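Local coordinates for protein CurD (Moorea producens 3L, PDB 5KP7) that probably acts as a hydroxymethylglutaryl-CoA synthase of the thiolase-like superfamily and binds 4'-phosphopantetheine, at residues F58-L70 against V308-N320. The protein carries 3 engineered substitutions. Sequence-based numbering, arbitrary orientation.
Sequences FDNLMMKEKAVSL and VMPGLVYCQQVGN. With PNS (4'-phosphopantetheine), chain E.
Beside the 4'-phosphopantetheine pocket, to which Leu61, Met63 and Asn320 belong, Met62 and Lys64 to Ala67 pack on helix 309-318, with strand 65-67 set at 69° to the helix axis. Strand 65-67 is an outer strand of a small sheet and pairs with strand 40-43. Met62 closes helix 56-60 in a Schellman motif, and its carbonyl then faces Gln316. Gln316 NE2 donates to Met62 O at 2.9 Å. The acceptor lies close to the amide plane, but the donor sits above the carbonyl plane, 44° out of it. Gln316 CG stands anti to the carbonyl carbon (chi1 -68°) and the chain then runs extended, which carries the amide to this carbonyl. Lys64 crosses the same side chain obliquely, its CD 3.7 Å from Gln316 OE1. Replacing Gln316 by alanine would remove the amide, which would probably leave Met62 O without this donor and Lys64 CD without part of its packing. Met62 and Met309 meet tip to tip, with Met62 CE 3.6 Å from Met309 SD.

Two backbone bonds join the end of the helix to the strand. Glu65 N donates to Gln316 O at 2.9 Å. Ala67 N donates to Val318 O, also at 2.9 Å. Beside this second bond, Ala67 CB packs on Val318 CG1 at 3.9 Å. Gly319 leaves the helix with positive phi, and a CB there would be jammed against the carbonyl O of Val318 and tight against Lys66 CB. A water donates to both Glu65 OE1 and Gln317 OE1. Arg383 bonds to Gln317 O and forms a weak, long ion pair with Glu65. Lys66 NZ bonds to Glu189 O and Tyr391 OH. Main-chain carbonyls of the last helical turn thus take strand amides as donors, and this bonding ties the loop carrying Met63 to the helix end that leads into Asn320.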
ATOM      1  N   PHE A  58       1.182  15.151 -10.581  1.00 43.44           N
ATOM      2  CA  PHE A  58       1.709  13.993  -9.818  1.00 40.89           C
ATOM      3  C   PHE A  58       2.688  14.396  -8.698  1.00 40.25           C
ATOM      4  O   PHE A  58       2.636  13.830  -7.629  1.00 36.95           O
ATOM      5  CB  PHE A  58       2.313  12.920 -10.719  1.00 40.64           C
ATOM      6  CG  PHE A  58       1.321  12.312 -11.691  1.00 39.66           C
ATOM      7  CD1 PHE A  58       0.067  11.893 -11.264  1.00 39.23           C
ATOM      8  CD2 PHE A  58       1.652  12.162 -13.022  1.00 39.77           C
ATOM      9  CE1 PHE A  58      -0.848  11.349 -12.161  1.00 39.31           C
ATOM     10  CE2 PHE A  58       0.748  11.617 -13.927  1.00 39.94           C
ATOM     11  CZ  PHE A  58      -0.506  11.219 -13.494  1.00 39.29           C
ATOM     12  N   ASP A  59       3.553  15.394  -8.925  1.00 41.79           N
ATOM     13  CA  ASP A  59       4.367  15.972  -7.821  1.00 42.24           C
ATOM     14  C   ASP A  59       3.444  16.474  -6.675  1.00 40.83           C
ATOM     15  O   ASP A  59       3.696  16.222  -5.492  1.00 39.89           O
ATOM     16  CB  ASP A  59       5.283  17.124  -8.343  1.00 44.69           C
ATOM     17  CG  ASP A  59       6.507  16.626  -9.146  1.00 46.28           C
ATOM     18  OD1 ASP A  59       6.438  15.586  -9.815  1.00 49.44           O
ATOM     19  OD2 ASP A  59       7.584  17.294  -9.142  1.00 50.64           O
ATOM     20  N   ASN A  60       2.345  17.117  -7.033  1.00 40.50           N
ATOM     21  CA  ASN A  60       1.333  17.575  -6.079  1.00 41.64           C
ATOM     22  C   ASN A  60       0.832  16.452  -5.168  1.00 38.58           C
ATOM     23  O   ASN A  60       0.573  16.652  -3.994  1.00 37.26           O
ATOM     24  CB  ASN A  60       0.127  18.095  -6.842  1.00 45.66           C
ATOM     25  CG  ASN A  60      -0.748  18.959  -6.018  1.00 49.44           C
ATOM     26  OD1 ASN A  60      -1.723  18.476  -5.448  1.00 54.94           O
ATOM     27  ND2 ASN A  60      -0.441  20.263  -5.982  1.00 52.68           N
ATOM     28  N   LEU A  61       0.673  15.276  -5.762  1.00 35.93           N
ATOM     29  CA  LEU A  61       0.147  14.088  -5.085  1.00 34.43           C
ATOM     30  C   LEU A  61       1.253  13.220  -4.471  1.00 33.07           C
ATOM     31  O   LEU A  61       0.982  12.137  -3.919  1.00 30.67           O
ATOM     32  CB  LEU A  61      -0.692  13.283  -6.081  1.00 34.52           C
ATOM     33  CG  LEU A  61      -1.988  13.952  -6.562  1.00 35.33           C
ATOM     34  CD1 LEU A  61      -2.621  13.105  -7.644  1.00 35.92           C
ATOM     35  CD2 LEU A  61      -2.994  14.129  -5.444  1.00 35.69           C
ATOM     36  N   MET A  62       2.493  13.711  -4.572  1.00 33.38           N
ATOM     37  CA  MET A  62       3.683  13.090  -4.001  1.00 33.96           C
ATOM     38  C   MET A  62       4.061  11.781  -4.679  1.00 33.33           C
ATOM     39  O   MET A  62       4.681  10.926  -4.072  1.00 33.49           O
ATOM     40  CB  MET A  62       3.570  12.954  -2.468  1.00 33.99           C
ATOM     41  CG  MET A  62       3.116  14.233  -1.787  1.00 35.65           C
ATOM     42  SD  MET A  62       3.092  14.095   0.016  1.00 38.05           S
ATOM     43  CE  MET A  62       4.853  14.298   0.388  1.00 38.19           C
ATOM     44  N   MET A  63       3.709  11.634  -5.951  1.00 34.52           N
ATOM     45  CA  MET A  63       4.016  10.442  -6.716  1.00 35.08           C
ATOM     46  C   MET A  63       5.234  10.717  -7.597  1.00 36.59           C
ATOM     47  O   MET A  63       5.363  11.823  -8.135  1.00 38.73           O
ATOM     48  CB  MET A  63       2.808  10.035  -7.561  1.00 35.55           C
ATOM     49  CG  MET A  63       1.550   9.804  -6.712  1.00 35.71           C
ATOM     50  SD  MET A  63      -0.031   9.936  -7.607  1.00 37.63           S
ATOM     51  CE  MET A  63       0.203   8.552  -8.666  1.00 34.87           C
ATOM     52  N   LYS A  64       6.143   9.746  -7.700  1.00 35.49           N
ATOM     53  CA  LYS A  64       7.399   9.922  -8.443  1.00 35.96           C
ATOM     54  C   LYS A  64       7.550   8.839  -9.521  1.00 34.75           C
ATOM     55  O   LYS A  64       7.673   9.138 -10.719  1.00 33.76           O
ATOM     56  CB  LYS A  64       8.631   9.927  -7.509  1.00 38.07           C
ATOM     57  CG  LYS A  64       8.746  11.122  -6.544  1.00 41.62           C
ATOM     58  CD  LYS A  64      10.004  11.070  -5.641  1.00 43.87           C
ATOM     59  CE  LYS A  64      10.490  12.458  -5.206  1.00 46.29           C
ATOM     60  NZ  LYS A  64      11.929  12.531  -4.758  1.00 47.11           N
ATOM     61  N   GLU A  65       7.577   7.580  -9.072  1.00 34.10           N
ATOM     62  CA  GLU A  65       7.773   6.440  -9.970  1.00 33.58           C
ATOM     63  C   GLU A  65       6.872   5.307  -9.573  1.00 31.26           C
ATOM     64  O   GLU A  65       6.500   5.188  -8.406  1.00 30.62           O
ATOM     65  CB  GLU A  65       9.212   5.932  -9.886  1.00 35.19           C
ATOM     66  CG  GLU A  65      10.283   6.934 -10.287  1.00 38.19           C
ATOM     67  CD  GLU A  65      11.618   6.659  -9.641  1.00 40.86           C
ATOM     68  OE1 GLU A  65      11.710   5.670  -8.885  1.00 43.17           O
ATOM     69  OE2 GLU A  65      12.578   7.419  -9.901  1.00 42.60           O
ATOM     70  N   LYS A  66       6.518   4.466 -10.548  1.00 29.43           N
ATOM     71  CA  LYS A  66       5.884   3.195 -10.217  1.00 28.03           C
ATOM     72  C   LYS A  66       6.699   2.027 -10.785  1.00 26.78           C
ATOM     73  O   LYS A  66       7.222   2.086 -11.897  1.00 26.42           O
ATOM     74  CB  LYS A  66       4.435   3.130 -10.691  1.00 28.86           C
ATOM     75  CG  LYS A  66       4.212   3.185 -12.192  1.00 30.00           C
ATOM     76  CD  LYS A  66       2.789   2.757 -12.503  1.00 30.96           C
ATOM     77  CE  LYS A  66       2.475   2.830 -13.984  1.00 32.67           C
ATOM     78  NZ  LYS A  66       1.225   2.060 -14.236  1.00 32.82           N
ATOM     79  N   ALA A  67       6.795   0.971  -9.990  1.00 25.25           N
ATOM     80  CA  ALA A  67       7.381  -0.280 -10.497  1.00 25.08           C
ATOM     81  C   ALA A  67       6.433  -0.922 -11.470  1.00 24.95           C
ATOM     82  O   ALA A  67       5.222  -0.821 -11.304  1.00 24.18           O
ATOM     83  CB  ALA A  67       7.668  -1.224  -9.347  1.00 24.51           C
ATOM     84  N   VAL A  68       6.971  -1.669 -12.454  1.00 25.86           N
ATOM     85  CA  VAL A  68       6.116  -2.311 -13.472  1.00 26.37           C
ATOM     86  C   VAL A  68       6.619  -3.746 -13.681  1.00 26.05           C
ATOM     87  O   VAL A  68       7.788  -3.915 -13.966  1.00 26.39           O
ATOM     88  CB  VAL A  68       6.177  -1.550 -14.803  1.00 28.06           C
ATOM     89  CG1 VAL A  68       5.234  -2.161 -15.823  1.00 28.62           C
ATOM     90  CG2 VAL A  68       5.803  -0.087 -14.580  1.00 28.01           C
ATOM     91  N   SER A  69       5.742  -4.713 -13.478  1.00 26.26           N
ATOM     92  CA  SER A  69       6.096  -6.148 -13.699  1.00 26.07           C
ATOM     93  C   SER A  69       6.260  -6.422 -15.198  1.00 27.15           C
ATOM     94  O   SER A  69       5.364  -6.063 -16.005  1.00 27.18           O
ATOM     95  CB  SER A  69       4.985  -7.010 -13.196  1.00 25.96           C
ATOM     96  OG  SER A  69       5.256  -8.409 -13.290  1.00 26.79           O
ATOM     97  N   LEU A  70       7.339  -7.128 -15.557  1.00 26.15           N
ATOM     98  CA  LEU A  70       7.510  -7.634 -16.930  1.00 26.18           C
ATOM     99  C   LEU A  70       6.606  -8.836 -17.175  1.00 24.78           C
ATOM    100  O   LEU A  70       6.122  -9.450 -16.240  1.00 23.31           O
ATOM    101  CB  LEU A  70       8.973  -8.019 -17.165  1.00 27.26           C
ATOM    102  CG  LEU A  70      10.019  -6.931 -17.409  1.00 28.94           C
ATOM    103  CD1 LEU A  70       9.857  -6.394 -18.829  1.00 29.69           C
ATOM    104  CD2 LEU A  70       9.942  -5.792 -16.435  1.00 28.96           C
ATOM    105  N   VAL A 308       6.125  11.165   9.271  1.00 24.24           N
ATOM    106  CA  VAL A 308       5.421  10.472   8.192  1.00 23.69           C
ATOM    107  C   VAL A 308       6.226  10.453   6.888  1.00 23.38           C
ATOM    108  O   VAL A 308       6.266   9.424   6.199  1.00 22.48           O
ATOM    109  CB  VAL A 308       4.050  11.104   7.955  1.00 23.80           C
ATOM    110  CG1 VAL A 308       3.273  10.289   6.930  1.00 23.62           C
ATOM    111  CG2 VAL A 308       3.284  11.221   9.258  1.00 24.14           C
ATOM    112  N   MET A 309       6.891  11.549   6.538  1.00 23.59           N
ATOM    113  CA  MET A 309       7.666  11.566   5.313  1.00 24.04           C
ATOM    114  C   MET A 309       8.708  10.417   5.176  1.00 23.45           C
ATOM    115  O   MET A 309       8.888   9.880   4.075  1.00 23.09           O
ATOM    116  CB  MET A 309       8.297  12.950   5.124  1.00 25.48           C
ATOM    117  CG  MET A 309       8.864  13.204   3.778  1.00 26.83           C
ATOM    118  SD  MET A 309       7.591  13.346   2.484  1.00 27.17           S
ATOM    119  CE  MET A 309       8.618  12.521   1.317  1.00 28.06           C
ATOM    120  N   PRO A 310       9.390  10.010   6.275  1.00 23.37           N
ATOM    121  CA  PRO A 310      10.403   8.949   6.087  1.00 23.41           C
ATOM    122  C   PRO A 310       9.807   7.655   5.499  1.00 22.83           C
ATOM    123  O   PRO A 310      10.424   7.033   4.615  1.00 22.78           O
ATOM    124  CB  PRO A 310      10.950   8.733   7.510  1.00 23.60           C
ATOM    125  CG  PRO A 310      10.814  10.100   8.117  1.00 24.08           C
ATOM    126  CD  PRO A 310       9.497  10.622   7.614  1.00 23.67           C
ATOM    127  N   GLY A 311       8.605   7.320   5.928  1.00 23.61           N
ATOM    128  CA  GLY A 311       7.890   6.135   5.410  1.00 23.42           C
ATOM    129  C   GLY A 311       7.461   6.252   3.966  1.00 23.58           C
ATOM    130  O   GLY A 311       7.260   5.223   3.279  1.00 23.74           O
ATOM    131  N   LEU A 312       7.299   7.477   3.468  1.00 23.77           N
ATOM    132  CA  LEU A 312       6.886   7.678   2.074  1.00 24.04           C
ATOM    133  C   LEU A 312       7.996   7.523   1.046  1.00 24.39           C
ATOM    134  O   LEU A 312       7.725   7.358  -0.121  1.00 25.55           O
ATOM    135  CB  LEU A 312       6.208   9.042   1.904  1.00 24.68           C
ATOM    136  CG  LEU A 312       4.937   9.181   2.753  1.00 25.17           C
ATOM    137  CD1 LEU A 312       4.379  10.582   2.602  1.00 26.05           C
ATOM    138  CD2 LEU A 312       3.876   8.155   2.377  1.00 25.19           C
ATOM    139  N   VAL A 313       9.251   7.602   1.466  1.00 24.36           N
ATOM    140  CA  VAL A 313      10.366   7.647   0.542  1.00 24.62           C
ATOM    141  C   VAL A 313      10.343   6.458  -0.431  1.00 24.34           C
ATOM    142  O   VAL A 313      10.411   6.672  -1.640  1.00 24.41           O
ATOM    143  CB  VAL A 313      11.714   7.726   1.290  1.00 25.30           C
ATOM    144  CG1 VAL A 313      12.898   7.565   0.343  1.00 25.56           C
ATOM    145  CG2 VAL A 313      11.809   9.049   2.044  1.00 25.59           C
ATOM    146  N   TYR A 314      10.321   5.234   0.081  1.00 24.18           N
ATOM    147  CA  TYR A 314      10.328   4.077  -0.825  1.00 24.03           C
ATOM    148  C   TYR A 314       8.987   3.893  -1.529  1.00 23.90           C
ATOM    149  O   TYR A 314       8.949   3.463  -2.681  1.00 23.57           O
ATOM    150  CB  TYR A 314      10.705   2.782  -0.121  1.00 24.19           C
ATOM    151  CG  TYR A 314      12.101   2.747   0.438  1.00 25.01           C
ATOM    152  CD1 TYR A 314      13.118   3.550  -0.077  1.00 25.90           C
ATOM    153  CD2 TYR A 314      12.399   1.909   1.493  1.00 25.31           C
ATOM    154  CE1 TYR A 314      14.400   3.499   0.457  1.00 26.93           C
ATOM    155  CE2 TYR A 314      13.666   1.847   2.031  1.00 26.50           C
ATOM    156  CZ  TYR A 314      14.670   2.630   1.499  1.00 27.17           C
ATOM    157  OH  TYR A 314      15.959   2.615   2.019  1.00 28.50           O
ATOM    158  N   CYS A 315       7.904   4.260  -0.865  1.00 24.21           N
ATOM    159  CA  CYS A 315       6.572   4.178  -1.482  1.00 24.57           C
ATOM    160  C   CYS A 315       6.507   4.994  -2.772  1.00 25.35           C
ATOM    161  O   CYS A 315       5.917   4.534  -3.763  1.00 24.97           O
ATOM    162  CB  CYS A 315       5.496   4.618  -0.474  1.00 24.76           C
ATOM    163  SG  CYS A 315       5.308   3.473   0.899  1.00 26.33           S
ATOM    164  N   GLN A 316       7.149   6.163  -2.781  1.00 26.07           N
ATOM    165  CA  GLN A 316       7.184   7.053  -3.956  1.00 27.33           C
ATOM    166  C   GLN A 316       7.925   6.472  -5.144  1.00 26.91           C
ATOM    167  O   GLN A 316       7.802   7.020  -6.235  1.00 27.30           O
ATOM    168  CB  GLN A 316       7.878   8.388  -3.643  1.00 30.03           C
ATOM    169  CG  GLN A 316       7.121   9.245  -2.692  1.00 32.45           C
ATOM    170  CD  GLN A 316       7.858  10.568  -2.464  1.00 34.19           C
ATOM    171  OE1 GLN A 316       9.054  10.606  -2.096  1.00 36.99           O
ATOM    172  NE2 GLN A 316       7.174  11.651  -2.725  1.00 35.69           N
ATOM    173  N   GLN A 317       8.769   5.467  -4.895  1.00 25.87           N
ATOM    174  CA  GLN A 317       9.589   4.832  -5.912  1.00 26.26           C
ATOM    175  C   GLN A 317       8.966   3.567  -6.512  1.00 25.31           C
ATOM    176  O   GLN A 317       9.431   3.072  -7.528  1.00 24.93           O
ATOM    177  CB  GLN A 317      10.959   4.493  -5.318  1.00 27.16           C
ATOM    178  CG  GLN A 317      11.736   5.754  -4.971  1.00 28.62           C
ATOM    179  CD  GLN A 317      13.081   5.416  -4.378  1.00 29.74           C
ATOM    180  OE1 GLN A 317      13.963   4.899  -5.074  1.00 31.52           O
ATOM    181  NE2 GLN A 317      13.246   5.674  -3.092  1.00 30.13           N
ATOM    182  N   VAL A 318       7.924   3.051  -5.874  1.00 25.17           N
ATOM    183  CA  VAL A 318       7.278   1.818  -6.332  1.00 24.99           C
ATOM    184  C   VAL A 318       5.805   2.000  -6.682  1.00 24.12           C
ATOM    185  O   VAL A 318       5.266   1.235  -7.513  1.00 23.93           O
ATOM    186  CB  VAL A 318       7.465   0.733  -5.245  1.00 26.38           C
ATOM    187  CG1 VAL A 318       6.844  -0.538  -5.635  1.00 28.12           C
ATOM    188  CG2 VAL A 318       8.938   0.452  -5.039  1.00 27.11           C
ATOM    189  N   GLY A 319       5.133   2.961  -6.067  1.00 23.40           N
ATOM    190  CA  GLY A 319       3.687   3.156  -6.268  1.00 23.04           C
ATOM    191  C   GLY A 319       2.895   2.338  -5.267  1.00 22.46           C
ATOM    192  O   GLY A 319       3.447   1.821  -4.282  1.00 22.28           O
ATOM    193  N   ASN A 320       1.593   2.210  -5.482  1.00 22.04           N
ATOM    194  CA  ASN A 320       0.780   1.406  -4.575  1.00 22.13           C
ATOM    195  C   ASN A 320       1.054  -0.070  -4.914  1.00 21.82           C
ATOM    196  O   ASN A 320       0.765  -0.502  -6.045  1.00 21.77           O
ATOM    197  CB  ASN A 320      -0.696   1.728  -4.840  1.00 22.71           C
ATOM    198  CG  ASN A 320      -1.652   0.989  -3.934  1.00 23.10           C
ATOM    199  OD1 ASN A 320      -1.262   0.248  -3.045  1.00 23.26           O
ATOM    200  ND2 ASN A 320      -2.930   1.261  -4.123  1.00 24.48           N
TER
HETATM  201  O23 PNS E 100      -6.150  13.516  -7.814  1.00 38.20           O
HETATM  202  P24 PNS E 100      -7.244  12.516  -8.106  1.00 37.23           P
HETATM  203  O26 PNS E 100      -8.220  12.788  -9.230  1.00 40.51           O
HETATM  204  O27 PNS E 100      -6.590  11.075  -8.485  1.00 40.99           O
HETATM  205  C28 PNS E 100      -5.557  10.489  -7.704  1.00 39.87           C
HETATM  206  C29 PNS E 100      -4.536   9.766  -8.583  1.00 38.85           C
HETATM  207  C30 PNS E 100      -3.538   8.917  -7.811  1.00 38.85           C
HETATM  208  C31 PNS E 100      -4.432  10.204 -10.065  1.00 38.01           C
HETATM  209  C32 PNS E 100      -5.443   8.523  -9.078  1.00 39.92           C
HETATM  210  O33 PNS E 100      -4.719   7.619  -9.959  1.00 35.92           O
HETATM  211  C34 PNS E 100      -6.100   7.598  -8.073  1.00 42.86           C
HETATM  212  O35 PNS E 100      -7.165   7.906  -7.547  1.00 43.33           O
HETATM  213  N36 PNS E 100      -5.415   6.505  -7.739  1.00 43.80           N
HETATM  214  C37 PNS E 100      -5.630   5.819  -6.484  1.00 44.93           C
HETATM  215  C38 PNS E 100      -6.771   4.833  -6.482  1.00 47.82           C
HETATM  216  C39 PNS E 100      -6.754   4.274  -5.079  1.00 51.09           C
HETATM  217  O40 PNS E 100      -6.102   3.266  -4.837  1.00 50.70           O
HETATM  218  N41 PNS E 100      -7.439   4.960  -4.158  1.00 49.41           N
HETATM  219  C42 PNS E 100      -7.467   4.505  -2.786  1.00 49.87           C
HETATM  220  C43 PNS E 100      -8.031   5.541  -1.838  1.00 49.35           C
HETATM  221  S44 PNS E 100      -8.065   4.732  -0.227  1.00 48.39           S
HETATM  222  O   HOH W   1      13.914   4.643  -7.855  1.00 44.87           O